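Local coordinates for intracellular serine protease (Bacillus licheniformis, PDB 4ZOQ), which probably acts as a subtilisin-like serine endopeptidase of the S8 family, cutting peptide bonds in connection with lanthipeptides, at residues B[231-234]-B[240-243]; B[291-296]-B[303-308]. All coordinates share one frame; numbering follows the deposited sequence.

Contact 1: B[231-234]-B[240-243]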
loop_
_atom_site.group_PDB
_atom_site.type_symbol
_atom_site.label_atom_id
_atom_site.label_comp_id
_atom_site.label_asym_id
_atom_site.label_seq_id
_atom_site.Cartn_x
_atom_site.Cartn_y
_atom_site.Cartn_z
ATOM N N GLY B 231 16.586 11.259 11.400
ATOM C CA GLY B 231 16.930 12.618 11.791
ATOM C C GLY B 231 16.829 13.508 10.585
ATOM O O GLY B 231 16.878 12.994 9.475
ATOM N N GLU B 232 16.761 14.829 10.769
ATOM C CA GLU B 232 16.637 15.733 9.615
ATOM C C GLU B 232 17.883 15.726 8.774
ATOM O O GLU B 232 17.825 15.888 7.552
ATOM C CB GLU B 232 16.399 17.173 10.059
ATOM C CG GLU B 232 15.000 17.524 10.434
ATOM C CD GLU B 232 14.096 17.765 9.248
ATOM O OE1 GLU B 232 14.579 18.185 8.163
ATOM O OE2 GLU B 232 12.877 17.610 9.443
ATOM N N THR B 233 19.018 15.620 9.453
ATOM C CA THR B 233 20.343 15.621 8.826
ATOM C C THR B 233 21.204 14.393 9.188
ATOM O O THR B 233 22.421 14.401 8.982
ATOM C CB THR B 233 21.109 16.946 9.168
ATOM O OG1 THR B 233 21.191 17.092 10.591
ATOM C CG2 THR B 233 20.356 18.165 8.594
ATOM N N TYR B 234 20.584 13.401 9.824
ATOM C CA TYR B 234 21.235 12.136 10.184
ATOM C C TYR B 234 22.154 11.601 9.087
ATOM O O TYR B 234 23.230 11.087 9.376
ATOM C CB TYR B 234 20.189 11.064 10.526
ATOM C CG TYR B 234 20.775 9.673 10.571
ATOM C CD1 TYR B 234 21.449 9.225 11.692
ATOM C CD2 TYR B 234 20.729 8.844 9.460
ATOM C CE1 TYR B 234 22.013 7.968 11.732
ATOM C CE2 TYR B 234 21.308 7.602 9.482
ATOM C CZ TYR B 234 21.944 7.162 10.626
ATOM O OH TYR B 234 22.513 5.908 10.679
ATOM N N VAL B 240 20.763 10.584 15.526
ATOM C CA VAL B 240 19.397 10.130 15.374
ATOM C C VAL B 240 18.543 10.954 16.317
ATOM O O VAL B 240 18.838 11.045 17.522
ATOM C CB VAL B 240 19.249 8.631 15.730
ATOM C CG1 VAL B 240 17.771 8.245 15.832
ATOM C CG2 VAL B 240 19.967 7.755 14.721
ATOM N N ARG B 241 17.490 11.557 15.783
ATOM C CA ARG B 241 16.575 12.303 16.644
ATOM C C ARG B 241 15.332 11.464 16.678
ATOM O O ARG B 241 14.633 11.309 15.671
ATOM C CB ARG B 241 16.363 13.717 16.099
ATOM C CG ARG B 241 17.748 14.284 15.834
ATOM C CD ARG B 241 17.884 15.399 14.827
ATOM N NE ARG B 241 19.293 15.436 14.440
ATOM C CZ ARG B 241 19.748 15.795 13.246
ATOM N NH1 ARG B 241 18.910 16.227 12.324
ATOM N NH2 ARG B 241 21.046 15.759 12.988
ATOM N N VAL B 242 15.047 10.933 17.858
ATOM C CA VAL B 242 14.031 9.905 17.983
ATOM C C VAL B 242 12.656 10.497 17.816
ATOM O O VAL B 242 11.684 9.772 17.541
ATOM C CB VAL B 242 14.137 9.208 19.339
ATOM C CG1 VAL B 242 15.446 8.392 19.392
ATOM C CG2 VAL B 242 14.112 10.236 20.451
ATOM N N THR B 243 12.593 11.824 17.959
ATOM C CA THR B 243 11.357 12.561 17.758
ATOM C C THR B 243 11.031 12.763 16.286
ATOM O O THR B 243 9.930 13.205 15.956
ATOM C CB THR B 243 11.435 13.980 18.424
ATOM O OG1 THR B 243 12.536 14.727 17.864
ATOM C CG2 THR B 243 11.600 13.867 19.943
#
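Arg241 reaches Thr233 through an extended chain: its CG stands anti to the carbonyl carbon (chi1 -50°), and the run from CG to NE then stays stretched, carrying the guanidinium over to the backbone of residues 231-234. Thr233 meets it with OG1 held between its own backbone N and carbonyl carbon (chi1 56°), which turns the hydroxyl toward the arginine. Arg241 NH1 donates to Thr233 OG1 at 3.0 Å; the oxygen lies close to the guanidinium plane, but the bond is bent, with an angle of 136° at the hydrogen. Arg241 NH2 comes within 2.7 Å of the same Thr233 OG1. Asp237 OD2 forms a salt bridge with Arg241 NH2 and a hydrogen bond with Thr233 OG1, which probably helps hold the two side chains together. The segments flank the short helix 234-237, of which Tyr234 is the first residue, within the surface connection between strands 221-226 and 246-249 of the subtilase fold; Thr233 is at the N-cap position but makes no capping bond through its side chain. Arg241 NH1 also lies 3.0 Å from Glu232 N, a donor beside a donor and hence no bond, while Glu232 CB sits at the guanidinium edge, 3.5 Å from Arg241 NH1. Shortened to an alanine here, the side chain of Arg241 would probably leave Asp237 without its charged mate and the Thr233 hydroxyl freer to turn. The carboxylate of Glu232 leads away from the arginine to Ser208 and Asn210. Beyond the polar group, Val240 CG2 packs against Tyr234 CE1 at 3.6 Å, the valine running alongside the tyrosine in the same direction.

Contact 2: B[291-296]-B[303-308]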
loop_
_atom_site.group_PDB
_atom_site.type_symbol
_atom_site.label_atom_id
_atom_site.label_comp_id
_atom_site.label_asym_id
_atom_site.label_seq_id
_atom_site.Cartn_x
_atom_site.Cartn_y
_atom_site.Cartn_z
ATOM N N SER B 291 -16.248 7.181 4.413
ATOM C CA SER B 291 -17.161 6.972 5.532
ATOM C C SER B 291 -18.040 8.217 5.752
ATOM O O SER B 291 -19.270 8.120 5.804
ATOM C CB SER B 291 -16.370 6.653 6.798
ATOM O OG SER B 291 -15.614 5.460 6.637
ATOM N N GLU B 292 -17.425 9.399 5.813
ATOM C CA GLU B 292 -18.234 10.586 6.016
ATOM C C GLU B 292 -19.225 10.805 4.861
ATOM O O GLU B 292 -20.402 11.094 5.083
ATOM C CB GLU B 292 -17.375 11.825 6.174
ATOM C CG GLU B 292 -18.221 13.058 6.311
ATOM C CD GLU B 292 -17.590 14.106 7.176
ATOM O OE1 GLU B 292 -16.943 13.740 8.186
ATOM O OE2 GLU B 292 -17.752 15.298 6.846
ATOM N N TYR B 293 -18.748 10.649 3.634
ATOM C CA TYR B 293 -19.587 10.923 2.471
ATOM C C TYR B 293 -20.796 9.984 2.438
ATOM O O TYR B 293 -21.922 10.405 2.177
ATOM C CB TYR B 293 -18.770 10.777 1.182
ATOM C CG TYR B 293 -19.491 11.225 -0.065
ATOM C CD1 TYR B 293 -20.454 10.418 -0.678
ATOM C CD2 TYR B 293 -19.225 12.479 -0.622
ATOM C CE1 TYR B 293 -21.119 10.844 -1.844
ATOM C CE2 TYR B 293 -19.881 12.925 -1.774
ATOM C CZ TYR B 293 -20.822 12.104 -2.378
ATOM O OH TYR B 293 -21.469 12.551 -3.501
ATOM N N ARG B 294 -20.573 8.727 2.780
ATOM C CA ARG B 294 -21.645 7.744 2.682
ATOM C C ARG B 294 -22.646 8.038 3.792
ATOM O O ARG B 294 -23.851 7.884 3.636
ATOM C CB ARG B 294 -21.075 6.348 2.811
ATOM C CG ARG B 294 -20.250 5.912 1.618
ATOM C CD ARG B 294 -19.695 4.512 1.804
ATOM N NE ARG B 294 -20.750 3.522 1.680
ATOM C CZ ARG B 294 -20.567 2.215 1.799
ATOM N NH1 ARG B 294 -19.353 1.737 2.052
ATOM N NH2 ARG B 294 -21.608 1.391 1.673
ATOM N N GLU B 295 -22.124 8.544 4.901
ATOM C CA GLU B 295 -22.956 8.910 6.030
ATOM C C GLU B 295 -23.845 10.108 5.728
ATOM O O GLU B 295 -24.987 10.178 6.185
ATOM C CB GLU B 295 -22.079 9.208 7.243
ATOM C CG GLU B 295 -22.850 9.318 8.534
ATOM C CD GLU B 295 -21.959 9.219 9.749
ATOM O OE1 GLU B 295 -22.382 9.715 10.812
ATOM O OE2 GLU B 295 -20.814 8.733 9.615
ATOM N N ARG B 296 -23.343 11.029 4.920
ATOM C CA ARG B 296 -24.088 12.243 4.676
ATOM C C ARG B 296 -25.110 12.067 3.542
ATOM O O ARG B 296 -26.139 12.739 3.542
ATOM C CB ARG B 296 -23.140 13.393 4.350
ATOM C CG ARG B 296 -22.351 13.895 5.561
ATOM C CD ARG B 296 -21.625 15.148 5.199
ATOM N NE ARG B 296 -20.877 15.725 6.305
ATOM C CZ ARG B 296 -21.373 16.555 7.211
ATOM N NH1 ARG B 296 -22.662 16.881 7.176
ATOM N NH2 ARG B 296 -20.579 17.034 8.168
ATOM N N ALA B 303 -14.337 7.422 -7.060
ATOM C CA ALA B 303 -12.904 7.498 -6.749
ATOM C C ALA B 303 -12.394 8.902 -6.994
ATOM O O ALA B 303 -11.524 9.395 -6.279
ATOM C CB ALA B 303 -12.117 6.501 -7.572
ATOM N N LYS B 304 -12.949 9.545 -8.017
ATOM C CA LYS B 304 -12.566 10.902 -8.378
ATOM C C LYS B 304 -13.023 11.889 -7.329
ATOM O O LYS B 304 -12.301 12.815 -6.980
ATOM C CB LYS B 304 -13.213 11.319 -9.708
ATOM C CG LYS B 304 -12.402 11.095 -10.948
ATOM C CD LYS B 304 -13.146 11.627 -12.188
ATOM C CE LYS B 304 -12.461 11.177 -13.483
ATOM N NZ LYS B 304 -13.346 11.239 -14.681
ATOM N N GLN B 305 -14.208 11.667 -6.785
ATOM C CA GLN B 305 -14.687 12.552 -5.739
ATOM C C GLN B 305 -13.789 12.526 -4.501
ATOM O O GLN B 305 -13.481 13.574 -3.941
ATOM C CB GLN B 305 -16.104 12.189 -5.350
ATOM C CG GLN B 305 -17.134 12.781 -6.275
ATOM C CD GLN B 305 -18.523 12.249 -5.990
ATOM O OE1 GLN B 305 -18.810 11.065 -6.197
ATOM N NE2 GLN B 305 -19.380 13.112 -5.446
ATOM N N VAL B 306 -13.373 11.334 -4.082
ATOM C CA VAL B 306 -12.501 11.200 -2.919
ATOM C C VAL B 306 -11.138 11.804 -3.224
ATOM O O VAL B 306 -10.596 12.550 -2.413
ATOM C CB VAL B 306 -12.357 9.748 -2.484
ATOM C CG1 VAL B 306 -11.499 9.666 -1.240
ATOM C CG2 VAL B 306 -13.730 9.180 -2.206
ATOM N N HIS B 307 -10.613 11.500 -4.409
ATOM C CA HIS B 307 -9.325 12.029 -4.843
ATOM C C HIS B 307 -9.362 13.550 -4.843
ATOM O O HIS B 307 -8.392 14.223 -4.449
ATOM C CB HIS B 307 -8.975 11.504 -6.240
ATOM C CG HIS B 307 -7.591 11.857 -6.695
ATOM N ND1 HIS B 307 -7.237 13.129 -7.102
ATOM C CD2 HIS B 307 -6.480 11.096 -6.837
ATOM C CE1 HIS B 307 -5.961 13.140 -7.449
ATOM N NE2 HIS B 307 -5.478 11.921 -7.293
ATOM N N HIS B 308 -10.497 14.089 -5.276
ATOM C CA HIS B 308 -10.685 15.535 -5.320
ATOM C C HIS B 308 -10.611 16.133 -3.906
ATOM O O HIS B 308 -9.965 17.147 -3.684
ATOM C CB HIS B 308 -12.025 15.891 -5.992
ATOM C CG HIS B 308 -12.237 17.356 -6.149
ATOM N ND1 HIS B 308 -11.657 18.085 -7.162
ATOM C CD2 HIS B 308 -12.901 18.248 -5.375
ATOM C CE1 HIS B 308 -11.976 19.362 -7.024
ATOM N NE2 HIS B 308 -12.731 19.486 -5.947
#
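Tyr293 OH is the polar atom on which this contact turns: Gln305 NE2 donates to it at 2.9 Å, and Arg299 NE, in the connection between the two helices, adds a weak hydrogen bond. The bond from Gln305 is bent, 140° at the hydrogen, and the phenol oxygen is tilted from the amide plane instead of lying in it. The two side chains cross at about a right angle, with ring and amide planes 78° apart, and Gln305 NE2 also comes within 3.5 Å of Tyr293 CZ. Both residues point their CB toward the other helix. With CG anti to the backbone N (chi1 -172°), the tyrosine ring is carried toward helix 303-313, while Gln305 is extended beyond CG and brings its amide to the hydroxyl. The amide is held at its other end too, since Gln305 OE1 accepts from the backbone N of Ser302, just before the helix; together these bonds probably limit its rotation. On the same helix as Tyr293, Arg296 NE pairs with Glu292 OE2 four residues earlier, a salt bridge of 3.2 Å.

The backbones stay well apart, 8.9 Å between the CA atoms of Tyr293 and Val306. This is a helix-to-helix surface contact of the subtilisin-like α/β fold, made across the short connection from the end of helix 275-297, whose start carries the predicted catalytic serine, to the start of helix 303-313. Val306 packs on Ala286, Val289 and Ile290 of the longer helix and on Leu168 of strand 168-172, setting the second helix against both that helix and the central sheet.

Contacts 1 and 2 are separate surface features on opposite sides of the chain's centre, their own centres about 36 Å apart and their nearest atoms about 25 Å. Both are part of the subtilisin-like fold, and contact 1, at 231-234 and 240-243, comes earlier in the sequence than the helix pair of contact 2. Neither includes the predicted charge relay residues Asp51, His86 and Ser276. Contact 2 is tied to that site by the chain: helix 275-297 carries Ser276 near its start, and Tyr293 lies toward its far end. Contact 1 lies in the connection that follows strand 221-226, an outermost strand of the central sheet within the chain.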